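PDB 2D0S: cytochrome c from Hydrogenophilus thermoluteolus, which probably carries electrons between redox partners through an iron-containing heme c attached covalently to the chain. Local coordinates for residues K43-G48 / V63-I68; A12-D17 / V55-H60; Y25-K30 / G50-V55. One frame throughout, in Å; residues are numbered along the deposited sequence.

Contact 1: residues K43-G48 / V63-I68. With HEC (heme c), chain B.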
loop_
_atom_site.group_PDB
_atom_site.type_symbol
_atom_site.label_atom_id
_atom_site.label_comp_id
_atom_site.label_asym_id
_atom_site.label_seq_id
_atom_site.Cartn_x
_atom_site.Cartn_y
_atom_site.Cartn_z
ATOM N N LYS A 43 5.329 2.440 -6.500
ATOM C CA LYS A 43 4.885 3.530 -5.626
ATOM C C LYS A 43 5.290 3.294 -4.129
ATOM O O LYS A 43 5.688 4.206 -3.428
ATOM C CB LYS A 43 3.355 3.712 -5.778
ATOM C CG LYS A 43 2.738 4.799 -4.896
ATOM C CD LYS A 43 3.388 6.176 -5.131
ATOM C CE LYS A 43 2.669 7.262 -4.325
ATOM N NZ LYS A 43 1.335 7.673 -4.962
ATOM N N VAL A 44 5.152 2.080 -3.646
ATOM C CA VAL A 44 5.480 1.785 -2.268
ATOM C C VAL A 44 7.006 1.894 -2.135
ATOM O O VAL A 44 7.523 2.541 -1.202
ATOM C CB VAL A 44 5.003 0.386 -1.865
ATOM C CG1 VAL A 44 5.441 0.059 -0.426
ATOM C CG2 VAL A 44 3.453 0.261 -2.054
ATOM N N LYS A 45 7.717 1.284 -3.086
ATOM C CA LYS A 45 9.153 1.280 -3.104
ATOM C C LYS A 45 9.764 2.706 -3.162
ATOM O O LYS A 45 10.542 3.080 -2.284
ATOM C CB LYS A 45 9.642 0.432 -4.285
ATOM C CG LYS A 45 11.140 0.201 -4.311
ATOM C CD LYS A 45 11.678 -0.018 -5.759
ATOM C CE LYS A 45 11.284 -1.383 -6.301
ATOM N NZ LYS A 45 12.048 -1.706 -7.555
ATOM N N LYS A 46 9.411 3.467 -4.220
ATOM C CA LYS A 46 9.945 4.820 -4.424
ATOM C C LYS A 46 9.305 5.915 -3.624
ATOM O O LYS A 46 9.878 6.990 -3.476
ATOM C CB LYS A 46 9.884 5.178 -5.910
ATOM C CG LYS A 46 11.186 4.932 -6.646
ATOM C CD LYS A 46 10.949 4.561 -8.119
ATOM C CE LYS A 46 12.122 3.723 -8.667
ATOM N NZ LYS A 46 11.778 2.977 -9.949
ATOM N N GLY A 47 8.118 5.638 -3.083
ATOM C CA GLY A 47 7.382 6.607 -2.293
ATOM C C GLY A 47 6.706 7.596 -3.224
ATOM O O GLY A 47 6.833 7.491 -4.430
ATOM N N GLY A 48 6.108 8.617 -2.626
ATOM C CA GLY A 48 5.544 9.711 -3.415
ATOM C C GLY A 48 4.183 10.221 -2.980
ATOM O O GLY A 48 3.589 9.702 -2.033
ATOM N N VAL A 63 12.837 -2.806 2.113
ATOM C CA VAL A 63 11.813 -3.864 2.192
ATOM C C VAL A 63 11.851 -4.561 0.867
ATOM O O VAL A 63 11.945 -3.899 -0.175
ATOM C CB VAL A 63 10.368 -3.273 2.496
ATOM C CG1 VAL A 63 9.269 -4.406 2.566
ATOM C CG2 VAL A 63 10.393 -2.479 3.789
ATOM N N ALA A 64 11.956 -5.890 0.902
ATOM C CA ALA A 64 12.128 -6.658 -0.314
ATOM C C ALA A 64 10.932 -6.406 -1.189
ATOM O O ALA A 64 9.759 -6.447 -0.723
ATOM C CB ALA A 64 12.287 -8.200 -0.018
ATOM N N GLU A 65 11.218 -6.139 -2.451
ATOM C CA GLU A 65 10.209 -6.018 -3.458
ATOM C C GLU A 65 9.235 -7.234 -3.518
ATOM O O GLU A 65 8.015 -7.063 -3.698
ATOM C CB GLU A 65 10.896 -5.737 -4.789
ATOM C CG GLU A 65 10.004 -5.865 -5.990
ATOM C CD GLU A 65 10.641 -5.273 -7.238
ATOM O OE1 GLU A 65 10.570 -5.932 -8.307
ATOM O OE2 GLU A 65 11.249 -4.175 -7.123
ATOM N N ALA A 66 9.741 -8.427 -3.197
ATOM C CA ALA A 66 8.886 -9.616 -3.101
ATOM C C ALA A 66 7.875 -9.488 -1.989
ATOM O O ALA A 66 6.742 -9.950 -2.119
ATOM C CB ALA A 66 9.729 -10.829 -2.892
ATOM N N ASP A 67 8.277 -8.867 -0.881
ATOM C CA ASP A 67 7.363 -8.665 0.230
ATOM C C ASP A 67 6.365 -7.617 -0.077
ATOM O O ASP A 67 5.180 -7.805 0.193
ATOM C CB ASP A 67 8.100 -8.278 1.479
ATOM C CG ASP A 67 8.896 -9.436 2.056
ATOM O OD1 ASP A 67 8.662 -10.587 1.644
ATOM O OD2 ASP A 67 9.717 -9.185 2.948
ATOM N N ILE A 68 6.824 -6.510 -0.668
ATOM C CA ILE A 68 5.910 -5.466 -1.054
ATOM C C ILE A 68 4.816 -6.038 -1.976
ATOM O O ILE A 68 3.635 -5.795 -1.766
ATOM C CB ILE A 68 6.628 -4.297 -1.763
ATOM C CG1 ILE A 68 7.570 -3.600 -0.786
ATOM C CG2 ILE A 68 5.597 -3.323 -2.290
ATOM C CD1 ILE A 68 8.471 -2.561 -1.443
HETATM FE FE HEC B . 1.343 3.791 1.962
HETATM C CHA HEC B . -0.364 5.429 -0.529
HETATM C CHB HEC B . 0.699 0.799 0.539
HETATM C CHC HEC B . 3.522 2.345 4.161
HETATM C CHD HEC B . 1.525 6.762 3.745
HETATM N NA HEC B . 0.366 3.224 0.371
HETATM C C1A HEC B . -0.292 4.052 -0.557
HETATM C C2A HEC B . -0.868 3.220 -1.589
HETATM C C3A HEC B . -0.620 1.929 -1.281
HETATM C C4A HEC B . 0.181 1.911 -0.056
HETATM C CMA HEC B . -1.036 0.669 -2.102
HETATM C CAA HEC B . -1.696 3.754 -2.796
HETATM C CBA HEC B . -0.693 4.179 -3.868
HETATM C CGA HEC B . -1.340 4.998 -4.951
HETATM O O1A HEC B . -2.585 4.990 -5.072
HETATM O O2A HEC B . -0.594 5.629 -5.719
HETATM N NB HEC B . 2.015 1.940 2.291
HETATM C C1B HEC B . 1.630 0.829 1.568
HETATM C C2B HEC B . 2.427 -0.286 2.005
HETATM C C3B HEC B . 3.194 0.129 3.029
HETATM C C4B HEC B . 2.975 1.552 3.184
HETATM C CMB HEC B . 2.214 -1.720 1.475
HETATM C CAB HEC B . 4.166 -0.705 3.932
HETATM C CBB HEC B . 5.226 -1.456 3.092
HETATM N NC HEC B . 2.295 4.425 3.614
HETATM C C1C HEC B . 3.157 3.651 4.402
HETATM C C2C HEC B . 3.561 4.421 5.554
HETATM C C3C HEC B . 3.164 5.711 5.324
HETATM C C4C HEC B . 2.263 5.679 4.187
HETATM C CMC HEC B . 4.700 3.939 6.479
HETATM C CAC HEC B . 3.283 7.005 6.218
HETATM C CBC HEC B . 4.543 7.185 7.074
HETATM N ND HEC B . 0.702 5.849 1.631
HETATM C C1D HEC B . 0.942 6.893 2.506
HETATM C C2D HEC B . 0.386 8.104 1.951
HETATM C C3D HEC B . -0.229 7.670 0.643
HETATM C C4D HEC B . 0.010 6.253 0.530
HETATM C CMD HEC B . 0.438 9.506 2.579
HETATM C CAD HEC B . -0.893 8.538 -0.416
HETATM C CBD HEC B . 0.172 8.848 -1.450
HETATM C CGD HEC B . -0.481 9.697 -2.528
HETATM O O1D HEC B . -1.320 10.544 -2.145
HETATM O O2D HEC B . -0.163 9.520 -3.755
#

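Contact 2: residues A12-D17 / V55-H60. With HEC (heme c), chain B.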
loop_
_atom_site.group_PDB
_atom_site.type_symbol
_atom_site.label_atom_id
_atom_site.label_comp_id
_atom_site.label_asym_id
_atom_site.label_seq_id
_atom_site.Cartn_x
_atom_site.Cartn_y
_atom_site.Cartn_z
ATOM N N ALA A 12 0.899 1.637 10.371
ATOM C CA ALA A 12 1.022 2.843 11.150
ATOM C C ALA A 12 0.216 3.873 10.410
ATOM O O ALA A 12 -0.341 4.760 11.020
ATOM C CB ALA A 12 2.489 3.294 11.262
ATOM N N CYS A 13 0.297 3.829 9.066
ATOM C CA CYS A 13 -0.284 4.900 8.247
ATOM C C CYS A 13 -1.552 4.502 7.492
ATOM O O CYS A 13 -2.123 5.322 6.813
ATOM C CB CYS A 13 0.765 5.326 7.246
ATOM S SG CYS A 13 2.223 6.287 7.757
ATOM N N HIS A 14 -1.891 3.209 7.509
ATOM C CA HIS A 14 -2.982 2.670 6.711
ATOM C C HIS A 14 -3.754 1.704 7.601
ATOM O O HIS A 14 -3.148 0.894 8.298
ATOM C CB HIS A 14 -2.469 1.829 5.499
ATOM C CG HIS A 14 -1.770 2.615 4.437
ATOM N ND1 HIS A 14 -2.452 3.320 3.465
ATOM C CD2 HIS A 14 -0.459 2.673 4.091
ATOM C CE1 HIS A 14 -1.587 3.845 2.612
ATOM N NE2 HIS A 14 -0.365 3.491 2.981
ATOM N N ALA A 15 -5.064 1.669 7.432
ATOM C CA ALA A 15 -5.891 0.662 8.054
ATOM C C ALA A 15 -6.773 0.038 6.992
ATOM O O ALA A 15 -6.971 0.603 5.939
ATOM C CB ALA A 15 -6.764 1.295 9.178
ATOM N N ILE A 16 -7.335 -1.113 7.297
ATOM C CA ILE A 16 -8.233 -1.799 6.375
ATOM C C ILE A 16 -9.463 -0.928 6.027
ATOM O O ILE A 16 -9.752 -0.718 4.859
ATOM C CB ILE A 16 -8.607 -3.208 6.905
ATOM C CG1 ILE A 16 -7.329 -4.063 7.030
ATOM C CG2 ILE A 16 -9.671 -3.907 6.004
ATOM C CD1 ILE A 16 -7.595 -5.493 7.348
ATOM N N ASP A 17 -10.221 -0.560 7.051
ATOM C CA ASP A 17 -11.488 0.153 6.899
ATOM C C ASP A 17 -11.644 1.650 7.229
ATOM O O ASP A 17 -12.732 2.186 7.118
ATOM C CB ASP A 17 -12.441 -0.688 7.780
ATOM C CG ASP A 17 -11.678 -1.498 8.890
ATOM O OD1 ASP A 17 -11.697 -2.776 8.811
ATOM O OD2 ASP A 17 -10.975 -0.864 9.770
ATOM N N VAL A 55 0.408 14.812 1.099
ATOM C CA VAL A 55 1.419 14.176 2.000
ATOM C C VAL A 55 2.023 12.891 1.399
ATOM O O VAL A 55 1.294 12.030 0.926
ATOM C CB VAL A 55 0.897 13.987 3.459
ATOM C CG1 VAL A 55 -0.609 13.862 3.481
ATOM C CG2 VAL A 55 1.556 12.798 4.145
ATOM N N PRO A 56 3.362 12.861 1.255
ATOM C CA PRO A 56 4.044 11.770 0.597
ATOM C C PRO A 56 4.133 10.508 1.489
ATOM O O PRO A 56 4.194 10.605 2.725
ATOM C CB PRO A 56 5.441 12.355 0.315
ATOM C CG PRO A 56 5.661 13.328 1.386
ATOM C CD PRO A 56 4.314 13.909 1.697
ATOM N N MET A 57 4.187 9.381 0.820
ATOM C CA MET A 57 4.333 8.104 1.438
ATOM C C MET A 57 5.848 8.043 1.264
ATOM O O MET A 57 6.354 8.225 0.129
ATOM C CB MET A 57 3.669 6.919 0.701
ATOM C CG MET A 57 4.320 5.540 1.054
ATOM S SD MET A 57 3.341 4.059 0.630
ATOM C CE MET A 57 2.878 4.416 -1.106
ATOM N N PRO A 58 6.576 7.724 2.353
ATOM C CA PRO A 58 8.025 7.562 2.231
ATOM C C PRO A 58 8.445 6.338 1.390
ATOM O O PRO A 58 7.665 5.372 1.218
ATOM C CB PRO A 58 8.498 7.432 3.676
ATOM C CG PRO A 58 7.258 7.016 4.459
ATOM C CD PRO A 58 6.069 7.469 3.718
ATOM N N PRO A 59 9.647 6.392 0.833
ATOM C CA PRO A 59 10.136 5.241 0.079
ATOM C C PRO A 59 10.341 4.052 1.027
ATOM O O PRO A 59 10.362 4.221 2.249
ATOM C CB PRO A 59 11.484 5.716 -0.503
ATOM C CG PRO A 59 11.745 7.150 0.051
ATOM C CD PRO A 59 10.648 7.472 1.034
ATOM N N HIS A 60 10.488 2.859 0.478
ATOM C CA HIS A 60 10.844 1.699 1.295
ATOM C C HIS A 60 12.023 0.997 0.686
ATOM O O HIS A 60 11.864 -0.054 0.119
ATOM C CB HIS A 60 9.678 0.750 1.406
ATOM C CG HIS A 60 8.497 1.332 2.125
ATOM N ND1 HIS A 60 8.275 1.144 3.470
ATOM C CD2 HIS A 60 7.492 2.124 1.690
ATOM C CE1 HIS A 60 7.164 1.771 3.826
ATOM N NE2 HIS A 60 6.698 2.407 2.769
HETATM FE FE HEC B . 1.343 3.791 1.962
HETATM C CHA HEC B . -0.364 5.429 -0.529
HETATM C CHB HEC B . 0.699 0.799 0.539
HETATM C CHC HEC B . 3.522 2.345 4.161
HETATM C CHD HEC B . 1.525 6.762 3.745
HETATM N NA HEC B . 0.366 3.224 0.371
HETATM C C1A HEC B . -0.292 4.052 -0.557
HETATM C C2A HEC B . -0.868 3.220 -1.589
HETATM C C3A HEC B . -0.620 1.929 -1.281
HETATM C C4A HEC B . 0.181 1.911 -0.056
HETATM C CMA HEC B . -1.036 0.669 -2.102
HETATM C CAA HEC B . -1.696 3.754 -2.796
HETATM C CBA HEC B . -0.693 4.179 -3.868
HETATM C CGA HEC B . -1.340 4.998 -4.951
HETATM O O1A HEC B . -2.585 4.990 -5.072
HETATM O O2A HEC B . -0.594 5.629 -5.719
HETATM N NB HEC B . 2.015 1.940 2.291
HETATM C C1B HEC B . 1.630 0.829 1.568
HETATM C C2B HEC B . 2.427 -0.286 2.005
HETATM C C3B HEC B . 3.194 0.129 3.029
HETATM C C4B HEC B . 2.975 1.552 3.184
HETATM C CMB HEC B . 2.214 -1.720 1.475
HETATM C CAB HEC B . 4.166 -0.705 3.932
HETATM C CBB HEC B . 5.226 -1.456 3.092
HETATM N NC HEC B . 2.295 4.425 3.614
HETATM C C1C HEC B . 3.157 3.651 4.402
HETATM C C2C HEC B . 3.561 4.421 5.554
HETATM C C3C HEC B . 3.164 5.711 5.324
HETATM C C4C HEC B . 2.263 5.679 4.187
HETATM C CMC HEC B . 4.700 3.939 6.479
HETATM C CAC HEC B . 3.283 7.005 6.218
HETATM C CBC HEC B . 4.543 7.185 7.074
HETATM N ND HEC B . 0.702 5.849 1.631
HETATM C C1D HEC B . 0.942 6.893 2.506
HETATM C C2D HEC B . 0.386 8.104 1.951
HETATM C C3D HEC B . -0.229 7.670 0.643
HETATM C C4D HEC B . 0.010 6.253 0.530
HETATM C CMD HEC B . 0.438 9.506 2.579
HETATM C CAD HEC B . -0.893 8.538 -0.416
HETATM C CBD HEC B . 0.172 8.848 -1.450
HETATM C CGD HEC B . -0.481 9.697 -2.528
HETATM O O1D HEC B . -1.320 10.544 -2.145
HETATM O O2D HEC B . -0.163 9.520 -3.755
#

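Contact 3: residues Y25-K30 / G50-V55. With HEC (heme c), chain B.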
loop_
_atom_site.group_PDB
_atom_site.type_symbol
_atom_site.label_atom_id
_atom_site.label_comp_id
_atom_site.label_asym_id
_atom_site.label_seq_id
_atom_site.Cartn_x
_atom_site.Cartn_y
_atom_site.Cartn_z
ATOM N N TYR A 25 -7.055 0.600 2.934
ATOM C CA TYR A 25 -6.762 -0.454 1.985
ATOM C C TYR A 25 -8.016 -0.797 1.195
ATOM O O TYR A 25 -7.925 -1.176 0.067
ATOM C CB TYR A 25 -6.241 -1.692 2.702
ATOM C CG TYR A 25 -4.812 -1.540 3.165
ATOM C CD1 TYR A 25 -4.403 -2.081 4.366
ATOM C CD2 TYR A 25 -3.894 -0.788 2.428
ATOM C CE1 TYR A 25 -3.126 -1.917 4.816
ATOM C CE2 TYR A 25 -2.576 -0.687 2.829
ATOM C CZ TYR A 25 -2.211 -1.261 4.031
ATOM O OH TYR A 25 -0.943 -1.146 4.504
ATOM N N LYS A 26 -9.187 -0.621 1.791
ATOM C CA LYS A 26 -10.447 -0.870 1.076
ATOM C C LYS A 26 -10.669 0.148 -0.062
ATOM O O LYS A 26 -11.142 -0.213 -1.120
ATOM C CB LYS A 26 -11.644 -0.860 2.046
ATOM C CG LYS A 26 -11.929 -2.181 2.761
ATOM C CD LYS A 26 -13.276 -2.067 3.531
ATOM C CE LYS A 26 -13.826 -3.431 3.993
ATOM N NZ LYS A 26 -14.338 -4.281 2.858
ATOM N N ASP A 27 -10.213 1.388 0.151
ATOM C CA ASP A 27 -10.281 2.435 -0.908
ATOM C C ASP A 27 -9.247 2.157 -2.011
ATOM O O ASP A 27 -9.507 2.412 -3.207
ATOM C CB ASP A 27 -9.993 3.833 -0.319
ATOM C CG ASP A 27 -11.264 4.586 0.113
ATOM O OD1 ASP A 27 -11.121 5.772 0.502
ATOM O OD2 ASP A 27 -12.386 4.002 0.104
ATOM N N VAL A 28 -8.108 1.584 -1.605
ATOM C CA VAL A 28 -7.070 1.231 -2.582
ATOM C C VAL A 28 -7.637 0.109 -3.449
ATOM O O VAL A 28 -7.624 0.227 -4.659
ATOM C CB VAL A 28 -5.706 0.819 -1.949
ATOM C CG1 VAL A 28 -4.738 0.176 -3.066
ATOM C CG2 VAL A 28 -5.014 2.059 -1.281
ATOM N N ALA A 29 -8.198 -0.935 -2.825
ATOM C CA ALA A 29 -8.845 -2.027 -3.573
ATOM C C ALA A 29 -9.980 -1.528 -4.515
ATOM O O ALA A 29 -10.217 -2.114 -5.564
ATOM C CB ALA A 29 -9.384 -3.054 -2.616
ATOM N N LYS A 30 -10.695 -0.465 -4.117
ATOM C CA LYS A 30 -11.777 0.112 -4.936
ATOM C C LYS A 30 -11.243 0.915 -6.136
ATOM O O LYS A 30 -11.854 0.970 -7.190
ATOM C CB LYS A 30 -12.682 1.002 -4.075
ATOM C CG LYS A 30 -13.779 0.228 -3.375
ATOM C CD LYS A 30 -14.439 1.065 -2.235
ATOM C CE LYS A 30 -15.105 0.150 -1.227
ATOM N NZ LYS A 30 -15.713 0.964 -0.087
ATOM N N GLY A 50 0.445 12.847 -4.166
ATOM C CA GLY A 50 -0.469 13.370 -5.153
ATOM C C GLY A 50 -1.675 12.638 -5.682
ATOM O O GLY A 50 -2.632 13.243 -6.173
ATOM N N VAL A 51 -1.666 11.328 -5.554
ATOM C CA VAL A 51 -2.830 10.565 -5.967
ATOM C C VAL A 51 -4.003 10.738 -5.022
ATOM O O VAL A 51 -5.143 10.862 -5.459
ATOM C CB VAL A 51 -2.474 9.099 -6.174
ATOM C CG1 VAL A 51 -3.672 8.334 -6.589
ATOM C CG2 VAL A 51 -1.337 8.991 -7.198
ATOM N N TRP A 52 -3.732 10.734 -3.717
ATOM C CA TRP A 52 -4.759 10.873 -2.692
ATOM C C TRP A 52 -4.667 12.197 -1.905
ATOM O O TRP A 52 -5.503 12.475 -1.039
ATOM C CB TRP A 52 -4.590 9.695 -1.718
ATOM C CG TRP A 52 -4.757 8.322 -2.375
ATOM C CD1 TRP A 52 -3.800 7.595 -2.965
ATOM C CD2 TRP A 52 -5.988 7.552 -2.491
ATOM N NE1 TRP A 52 -4.328 6.393 -3.432
ATOM C CE2 TRP A 52 -5.658 6.332 -3.094
ATOM C CE3 TRP A 52 -7.316 7.750 -2.044
ATOM C CZ2 TRP A 52 -6.624 5.345 -3.379
ATOM C CZ3 TRP A 52 -8.257 6.755 -2.300
ATOM C CH2 TRP A 52 -7.907 5.578 -2.973
ATOM N N GLY A 53 -3.573 12.942 -2.109
ATOM C CA GLY A 53 -3.358 14.132 -1.306
ATOM C C GLY A 53 -1.944 14.625 -1.450
ATOM O O GLY A 53 -1.146 14.048 -2.217
ATOM N N PRO A 54 -1.592 15.676 -0.690
ATOM C CA PRO A 54 -0.260 16.270 -0.770
ATOM C C PRO A 54 0.803 15.630 0.123
ATOM O O PRO A 54 1.971 15.971 -0.006
ATOM C CB PRO A 54 -0.507 17.706 -0.314
ATOM C CG PRO A 54 -1.619 17.565 0.722
ATOM C CD PRO A 54 -2.501 16.444 0.199
ATOM N N VAL A 55 0.408 14.812 1.099
ATOM C CA VAL A 55 1.419 14.176 2.000
ATOM C C VAL A 55 2.023 12.891 1.399
ATOM O O VAL A 55 1.294 12.030 0.926
ATOM C CB VAL A 55 0.897 13.987 3.459
ATOM C CG1 VAL A 55 -0.609 13.862 3.481
ATOM C CG2 VAL A 55 1.556 12.798 4.145
HETATM FE FE HEC B . 1.343 3.791 1.962
HETATM C CHA HEC B . -0.364 5.429 -0.529
HETATM C CHB HEC B . 0.699 0.799 0.539
HETATM C CHC HEC B . 3.522 2.345 4.161
HETATM C CHD HEC B . 1.525 6.762 3.745
HETATM N NA HEC B . 0.366 3.224 0.371
HETATM C C1A HEC B . -0.292 4.052 -0.557
HETATM C C2A HEC B . -0.868 3.220 -1.589
HETATM C C3A HEC B . -0.620 1.929 -1.281
HETATM C C4A HEC B . 0.181 1.911 -0.056
HETATM C CMA HEC B . -1.036 0.669 -2.102
HETATM C CAA HEC B . -1.696 3.754 -2.796
HETATM C CBA HEC B . -0.693 4.179 -3.868
HETATM C CGA HEC B . -1.340 4.998 -4.951
HETATM O O1A HEC B . -2.585 4.990 -5.072
HETATM O O2A HEC B . -0.594 5.629 -5.719
HETATM N NB HEC B . 2.015 1.940 2.291
HETATM C C1B HEC B . 1.630 0.829 1.568
HETATM C C2B HEC B . 2.427 -0.286 2.005
HETATM C C3B HEC B . 3.194 0.129 3.029
HETATM C C4B HEC B . 2.975 1.552 3.184
HETATM C CMB HEC B . 2.214 -1.720 1.475
HETATM C CAB HEC B . 4.166 -0.705 3.932
HETATM C CBB HEC B . 5.226 -1.456 3.092
HETATM N NC HEC B . 2.295 4.425 3.614
HETATM C C1C HEC B . 3.157 3.651 4.402
HETATM C C2C HEC B . 3.561 4.421 5.554
HETATM C C3C HEC B . 3.164 5.711 5.324
HETATM C C4C HEC B . 2.263 5.679 4.187
HETATM C CMC HEC B . 4.700 3.939 6.479
HETATM C CAC HEC B . 3.283 7.005 6.218
HETATM C CBC HEC B . 4.543 7.185 7.074
HETATM N ND HEC B . 0.702 5.849 1.631
HETATM C C1D HEC B . 0.942 6.893 2.506
HETATM C C2D HEC B . 0.386 8.104 1.951
HETATM C C3D HEC B . -0.229 7.670 0.643
HETATM C C4D HEC B . 0.010 6.253 0.530
HETATM C CMD HEC B . 0.438 9.506 2.579
HETATM C CAD HEC B . -0.893 8.538 -0.416
HETATM C CBD HEC B . 0.172 8.848 -1.450
HETATM C CGD HEC B . -0.481 9.697 -2.528
HETATM O O1D HEC B . -1.320 10.544 -2.145
HETATM O O2D HEC B . -0.163 9.520 -3.755
#

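Contact 1: residues K43-G48 / V63-I68
Lys45 and Glu65 join the two helices at the surface, while Val44 and Ile68 meet beneath them. The Lys45 ammonium NZ lies 2.6 Å from OE2 of Glu65, a salt bridge that takes the oxygen nearly along its C-O axis; the same NZ also pairs with Glu42, one turn back on helix 37-46, so two carboxylates share it. In the buried layer CB of Val44 packs on CG2 of Ile68 at 3.8 Å, the two side chains sliding past each other in opposite directions. The branches of Val44 then divide: CG1, which also touches Ile68, lies 3.8 Å from the heme atom CBB, and CG2 comes equally near the methine carbon CHB. One valine thus fills the wedge between helix 65-75 and the heme.

Lys43, on the same helix, makes no contact with 63-68 and extends toward the heme propionates. Beyond CB its CG already lies 3.5 Å from propionate oxygen O2A of the heme. CD passes more loosely by that oxygen, and CE approaches O2D of the other propionate at 3.7 Å. Bends at chi2 (57°) and chi4 (-77°) fold the chain so that NZ ends between the two carboxylates, donating to O2D at 2.7 Å and to O2A at 2.9 Å. A methionine in place of Lys43 would probably leave both propionates without their common cation, their neighbouring negative charges less well balanced. Gly47, with positive phi, ends the helix just beyond, and its chain continues into the loop toward Met57. Helix 37-46 packed against both helix 65-75 and the heme, with a basic residue at the propionates, belongs to the helical heme pocket of the small cytochrome c fold.

Contact 2: residues A12-D17 / V55-H60
His14 and Met57 face each other across the heme iron, and their nearest atoms, NE2 of His14 and SD of Met57, are 4.4 Å apart. That span equals the sum of the two metal bonds, 2.0 Å from NE2 to the iron and 2.4 Å from SD, so the three atoms lie almost in a line. The sulfur stands at the edge of the imidazole, near its plane, and the ring's plane also contains the methine carbon CHA of the heme. Met57 runs extended from its backbone through chi1 and chi2, then bends at chi3 (49°), laying CE over the porphyrin, 3.1 Å from the heme nitrogen NA.

Further out, SG of Cys13 is bonded covalently to the heme atom CAC; with Cys10 and His14 it makes up the CXXCH heme-attachment sequence. On the methionine side CD of Pro58 packs against CBC of the heme at 3.7 Å. The orientation of the imidazole is fixed from behind: ND1 of His14 is hydrogen-bonded to the carbonyl of Pro23, which probably makes NE2 a more electron-rich ligand for the iron, and the Tyr25 ring meets it at about 20°.

In the all-helical fold, the histidine loop runs between helices 2-7 and 25-31, and the methionine loop between helices 37-46 and 65-75, where Met57 touches Lys43 of helix 37-46.

Contact 3: residues Y25-K30 / G50-V55
In Trp52 a chi1 of -61°, which sets CG opposite the carbonyl carbon, and a chi2 of 88° aim the benzene end of the indole at Asp27 and Val28 and its NE1 at the heme. CH2 of Trp52 thereby reaches 3.6 Å from the carbonyl O of Asp27, an approach at the ring edge and near its plane, and CB of Asp27 lies 3.8 Å from the same CH2. The Asp27 carboxylate is turned nearly parallel to the indole plane. Val28 adds the apolar part, its CG2 lying 4.2 Å from CZ2 of Trp52, and its other methyl, CG1, rests 3.9 Å from the heme methyl CMA. Val28 therefore touches both the tryptophan and a substituent at the porphyrin rim.

At the polar end NE1 of Trp52 donates to O1A of one propionate at 2.8 Å, with an N-H...O angle of 158°, which holds the indole against rotation about chi2. The backbone grips the other propionate: N of Trp52 is 2.9 Å from O1D, and N of Val51 is 3.0 Å from O2D. Methyl groups of Val51 lie beside both carboxylates, and Pro23, outside the two segments, also touches the tryptophan. A tryptophan N-H and successive backbone amides around the carboxylates are part of the propionate end of the heme c pocket, to which Lys43 and Tyr32 also contribute hydrogen bonds.

How the contacts relate
From the N terminus, the histidine loop 12-17 is the first segment to be used: contact 2 brings it to 55-60, across the heme. Contact 3 closes a smaller loop, from helix 25-31 to 50-55, which falls within that of contact 2, and the two contacts share Val55 in their second segments. Contact 1, from helix 37-46 to helix 65-75, starts inside both loops and ends beyond them, so it crosses each. Backbone hydrogen bonds stitch neighbours together: Ala15 O to Tyr25 N and Ile16 O to Lys26 N between contacts 2 and 3, Lys45 O to His60 N and Gly48 N to Met57 O between contacts 1 and 2. All three contacts touch the one heme.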